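Local coordinates for protein ferredoxin CarAc (PDB 7BUH) that carries electrons through its Rieske-type [2Fe-2S] cluster from the reductase to the terminal oxygenase of the carbazole 1,9a-dioxygenase system, at residues K7-A11 / S12-P16; Y33-D37 / Q38-T42. All blocks are in the same frame, centred on the assembly; numbering follows the deposited sequence.

In the fold
Both interactions belong to the six-stranded antiparallel sheet of the Rieske fold. Interaction 1 is the turn that ends edge strand 5-10. Interaction 2 is the hairpin of strands 27-35 and 38-43, further inside the sheet. Their centres are about 10 Å apart, and they meet directly. Arg34 NH1 lies 3.0 Å from Met14 O, where it makes a weak hydrogen bond. Phe39 packs against both Ala11 and Met14. The hairpin is the part nearer the cofactor. The Tyr33 side chain lies about 11 Å from the [2Fe-2S] cluster and about 9 Å from the side chains of its ligands Cys46 and Cys65. Interaction 1 lies away from the cluster and the sodium site.

Interaction 1 (K7-A11 / S12-P16); sequences KVCAA and SDMQP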
loop_
_atom_site.group_PDB
_atom_site.type_symbol
_atom_site.label_atom_id
_atom_site.label_comp_id
_atom_site.label_asym_id
_atom_site.label_seq_id
_atom_site.Cartn_x
_atom_site.Cartn_y
_atom_site.Cartn_z
ATOM N N LYS A 7 12.119 -5.389 2.355
ATOM C CA LYS A 7 12.954 -4.433 1.617
ATOM C C LYS A 7 12.308 -4.249 0.246
ATOM O O LYS A 7 12.028 -5.255 -0.459
ATOM C CB LYS A 7 14.413 -4.867 1.555
ATOM C CG LYS A 7 15.286 -3.966 0.684
ATOM C CD LYS A 7 16.738 -4.410 0.652
ATOM C CE LYS A 7 17.404 -4.236 1.996
ATOM N NZ LYS A 7 18.798 -4.755 2.025
ATOM N N VAL A 8 12.065 -2.998 -0.127
ATOM C CA VAL A 8 11.398 -2.658 -1.413
ATOM C C VAL A 8 12.451 -2.248 -2.429
ATOM O O VAL A 8 12.583 -2.926 -3.490
ATOM C CB VAL A 8 10.342 -1.570 -1.169
ATOM C CG1 VAL A 8 9.570 -1.205 -2.421
ATOM C CG2 VAL A 8 9.408 -2.037 -0.082
ATOM N N CYS A 9 13.154 -1.152 -2.181
ATOM C CA CYS A 9 14.101 -0.569 -3.157
ATOM C C CYS A 9 14.824 0.583 -2.488
ATOM O O CYS A 9 14.438 0.939 -1.404
ATOM C CB CYS A 9 13.384 -0.025 -4.384
ATOM S SG CYS A 9 12.080 1.172 -3.991
ATOM N N ALA A 10 15.813 1.155 -3.152
ATOM C CA ALA A 10 16.415 2.429 -2.739
ATOM C C ALA A 10 15.357 3.530 -2.815
ATOM O O ALA A 10 14.608 3.564 -3.807
ATOM C CB ALA A 10 17.590 2.749 -3.626
ATOM N N ALA A 11 15.329 4.424 -1.834
ATOM C CA ALA A 11 14.443 5.613 -1.839
ATOM C C ALA A 11 14.642 6.394 -3.130
ATOM O O ALA A 11 13.633 6.810 -3.733
ATOM C CB ALA A 11 14.666 6.475 -0.612
ATOM N N SER A 12 15.870 6.491 -3.634
ATOM C CA SER A 12 16.143 7.315 -4.847
ATOM C C SER A 12 15.612 6.642 -6.136
ATOM O O SER A 12 15.507 7.328 -7.178
ATOM C CB SER A 12 17.599 7.632 -4.902
ATOM O OG SER A 12 18.372 6.450 -4.925
ATOM N N ASP A 13 15.266 5.353 -6.063
ATOM C CA ASP A 13 14.673 4.546 -7.166
ATOM C C ASP A 13 13.196 4.898 -7.349
ATOM O O ASP A 13 12.632 4.507 -8.363
ATOM C CB ASP A 13 14.726 3.042 -6.862
ATOM C CG ASP A 13 16.095 2.409 -7.034
ATOM O OD1 ASP A 13 16.889 2.990 -7.782
ATOM O OD2 ASP A 13 16.340 1.315 -6.415
ATOM N N MET A 14 12.575 5.586 -6.392
ATOM C CA MET A 14 11.158 6.013 -6.529
ATOM C C MET A 14 11.094 7.522 -6.742
ATOM O O MET A 14 11.521 8.289 -5.858
ATOM C CB MET A 14 10.347 5.606 -5.298
ATOM C CG MET A 14 10.169 4.104 -5.183
ATOM S SD MET A 14 8.930 3.678 -3.913
ATOM C CE MET A 14 7.399 4.227 -4.672
ATOM N N GLN A 15 10.584 7.931 -7.899
ATOM C CA GLN A 15 10.299 9.354 -8.159
ATOM C C GLN A 15 9.070 9.689 -7.330
ATOM O O GLN A 15 8.231 8.822 -7.123
ATOM C CB GLN A 15 10.041 9.633 -9.646
ATOM C CG GLN A 15 11.276 9.524 -10.533
ATOM C CD GLN A 15 12.257 10.606 -10.160
ATOM O OE1 GLN A 15 11.984 11.796 -10.310
ATOM N NE2 GLN A 15 13.382 10.195 -9.611
ATOM N N PRO A 16 8.901 10.958 -6.921
ATOM C CA PRO A 16 7.658 11.389 -6.291
ATOM C C PRO A 16 6.468 11.096 -7.227
ATOM O O PRO A 16 6.566 11.234 -8.466
ATOM C CB PRO A 16 7.880 12.884 -6.005
ATOM C CG PRO A 16 9.400 13.053 -6.075
ATOM C CD PRO A 16 9.881 12.043 -7.084
#
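Ala10 O accepts the backbone N-H of Asp13, with Ala10 O to Asp13 N at 3.0 Å. This bond begins a short 3-10 turn at the end of edge strand 5-10 of the Rieske domain. The next bond repeats the spacing, from Met14 N to Ala11 O at 3.1 Å. In both, the donor stands well above the carbonyl plane, 60° out of it at Ala10 O, as is usual for the tight i to i+3 bonds of a 3-10 turn. Asp13 also reaches back to the start of the turn. Its CG lies beside its own backbone N, chi1 -76°, which turns the carboxylate toward Ala10. Asp13 OD2 takes a weak hydrogen bond from Ala10 N at 3.3 Å, a weak link back across the turn. Asp13 OD2 also rests 3.4 Å from Ala10 CB. Beyond the turn, Arg20 of strand 18-24 donates through NH1 to Asp13 O and touches both Cys9 and Met14. Met14 is buried and bends at its thioether, chi3 70°. Cys9 packs alongside it. The Cys9 sulfur SG sits 3.7 Å from Met14 CG and 4.0 Å from Met14 SD.

Interaction 2 (Y33-D37 / Q38-T42); sequences YRVGD and QFYAT
The Phe39 ring carries Arg34 on one face, as a CH-pi contact with Arg34 CG 4.2 Å from the ring centroid. The Tyr33 ring is met at its edge by Tyr40 O and Thr42 OG1. The guanidinium of Arg34 has Gly36 O and Asp37 OD1 at its edge, both in its plane. All belong to a beta hairpin with a two-residue loop, closed by a type II' turn with Gly36 and Asp37 at its corners. Val35 and Gln38 form the last hydrogen-bonded pair, with Val35 N to Gln38 O at 2.8 Å. Arg34 starts with CG opposite the backbone N, chi1 -176°, and runs out extended. It thus crosses Phe39 and ends beside the turn. Arg34 NE donates to Gly36 O at 2.8 Å, and Arg34 NH2 forms a salt bridge with Asp37 OD1 at 2.8 Å. A leucine in its place would probably leave Gly36 O and the Asp37 carboxylate without these donors, and Asp37 freer to turn. At the other end Tyr33 OH donates to Thr42 OG1 at 2.7 Å. Near the turn, Tyr40 OH donates to Gln38 OE1 at 2.6 Å. The turn is thus tied by charge and hydrogen bonds, while the hydroxyl of the buried Tyr33 has Thr42 OG1 as its acceptor.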
loop_
_atom_site.group_PDB
_atom_site.type_symbol
_atom_site.label_atom_id
_atom_site.label_comp_id
_atom_site.label_asym_id
_atom_site.label_seq_id
_atom_site.Cartn_x
_atom_site.Cartn_y
_atom_site.Cartn_z
ATOM N N TYR A 33 3.812 3.828 -1.867
ATOM C CA TYR A 33 3.601 5.098 -2.604
ATOM C C TYR A 33 4.630 6.108 -2.127
ATOM O O TYR A 33 4.849 6.163 -0.920
ATOM C CB TYR A 33 2.214 5.675 -2.320
ATOM C CG TYR A 33 1.079 4.700 -2.390
ATOM C CD1 TYR A 33 0.673 3.964 -1.294
ATOM C CD2 TYR A 33 0.363 4.548 -3.557
ATOM C CE1 TYR A 33 -0.396 3.086 -1.342
ATOM C CE2 TYR A 33 -0.710 3.677 -3.623
ATOM C CZ TYR A 33 -1.090 2.936 -2.523
ATOM O OH TYR A 33 -2.181 2.117 -2.626
ATOM N N ARG A 34 5.272 6.823 -3.059
ATOM C CA ARG A 34 6.098 7.996 -2.720
ATOM C C ARG A 34 5.243 9.218 -3.054
ATOM O O ARG A 34 4.938 9.430 -4.247
ATOM C CB ARG A 34 7.425 8.035 -3.470
ATOM C CG ARG A 34 8.265 9.218 -3.011
ATOM C CD ARG A 34 9.622 9.332 -3.679
ATOM N NE ARG A 34 10.327 10.495 -3.178
ATOM C CZ ARG A 34 11.651 10.599 -3.031
ATOM N NH1 ARG A 34 12.443 9.567 -3.265
ATOM N NH2 ARG A 34 12.168 11.721 -2.543
ATOM N N VAL A 35 4.821 9.938 -2.026
ATOM C CA VAL A 35 4.041 11.186 -2.174
ATOM C C VAL A 35 4.999 12.305 -1.798
ATOM O O VAL A 35 5.328 12.405 -0.595
ATOM C CB VAL A 35 2.759 11.147 -1.330
ATOM C CG1 VAL A 35 1.984 12.442 -1.437
ATOM C CG2 VAL A 35 1.909 9.943 -1.749
ATOM N N GLY A 36 5.497 13.024 -2.812
ATOM C CA GLY A 36 6.577 14.022 -2.627
ATOM C C GLY A 36 7.773 13.347 -1.996
ATOM O O GLY A 36 8.308 12.435 -2.653
ATOM N N ASP A 37 8.109 13.673 -0.746
ATOM C CA ASP A 37 9.283 13.071 -0.054
ATOM C C ASP A 37 8.838 12.234 1.138
ATOM O O ASP A 37 9.610 12.125 2.086
ATOM C CB ASP A 37 10.274 14.150 0.393
ATOM C CG ASP A 37 10.839 14.921 -0.776
ATOM O OD1 ASP A 37 11.145 14.275 -1.821
ATOM O OD2 ASP A 37 10.937 16.168 -0.653
ATOM N N GLN A 38 7.639 11.640 1.085
ATOM C CA GLN A 38 7.135 10.756 2.148
ATOM C C GLN A 38 6.659 9.469 1.476
ATOM O O GLN A 38 6.323 9.482 0.286
ATOM C CB GLN A 38 6.027 11.398 2.986
ATOM C CG GLN A 38 6.467 12.675 3.688
ATOM C CD GLN A 38 5.290 13.421 4.282
ATOM O OE1 GLN A 38 4.127 13.084 4.059
ATOM N NE2 GLN A 38 5.584 14.438 5.074
ATOM N N PHE A 39 6.713 8.400 2.237
ATOM C CA PHE A 39 6.368 7.026 1.797
ATOM C C PHE A 39 5.212 6.501 2.630
ATOM O O PHE A 39 5.231 6.676 3.861
ATOM C CB PHE A 39 7.590 6.110 1.910
ATOM C CG PHE A 39 8.708 6.490 0.981
ATOM C CD1 PHE A 39 9.669 7.420 1.369
ATOM C CD2 PHE A 39 8.769 5.929 -0.292
ATOM C CE1 PHE A 39 10.701 7.759 0.495
ATOM C CE2 PHE A 39 9.813 6.250 -1.149
ATOM C CZ PHE A 39 10.753 7.191 -0.752
ATOM N N TYR A 40 4.256 5.836 1.974
ATOM C CA TYR A 40 3.059 5.220 2.601
ATOM C C TYR A 40 2.861 3.855 1.946
ATOM O O TYR A 40 3.410 3.603 0.846
ATOM C CB TYR A 40 1.833 6.129 2.445
ATOM C CG TYR A 40 2.044 7.454 3.117
ATOM C CD1 TYR A 40 1.930 7.566 4.505
ATOM C CD2 TYR A 40 2.502 8.555 2.408
ATOM C CE1 TYR A 40 2.197 8.764 5.157
ATOM C CE2 TYR A 40 2.755 9.760 3.049
ATOM C CZ TYR A 40 2.606 9.862 4.423
ATOM O OH TYR A 40 2.909 11.027 5.068
ATOM N N ALA A 41 2.115 2.991 2.601
ATOM C CA ALA A 41 1.813 1.663 2.047
ATOM C C ALA A 41 0.399 1.258 2.424
ATOM O O ALA A 41 -0.038 1.543 3.550
ATOM C CB ALA A 41 2.809 0.645 2.538
ATOM N N THR A 42 -0.265 0.579 1.513
ATOM C CA THR A 42 -1.563 -0.070 1.774
ATOM C C THR A 42 -1.529 -1.480 1.194
ATOM O O THR A 42 -0.583 -1.810 0.497
ATOM C CB THR A 42 -2.697 0.739 1.122
ATOM O OG1 THR A 42 -2.578 0.736 -0.307
ATOM C CG2 THR A 42 -2.767 2.177 1.586
HETATM O O HOH W 1 4.126 14.374 1.060
#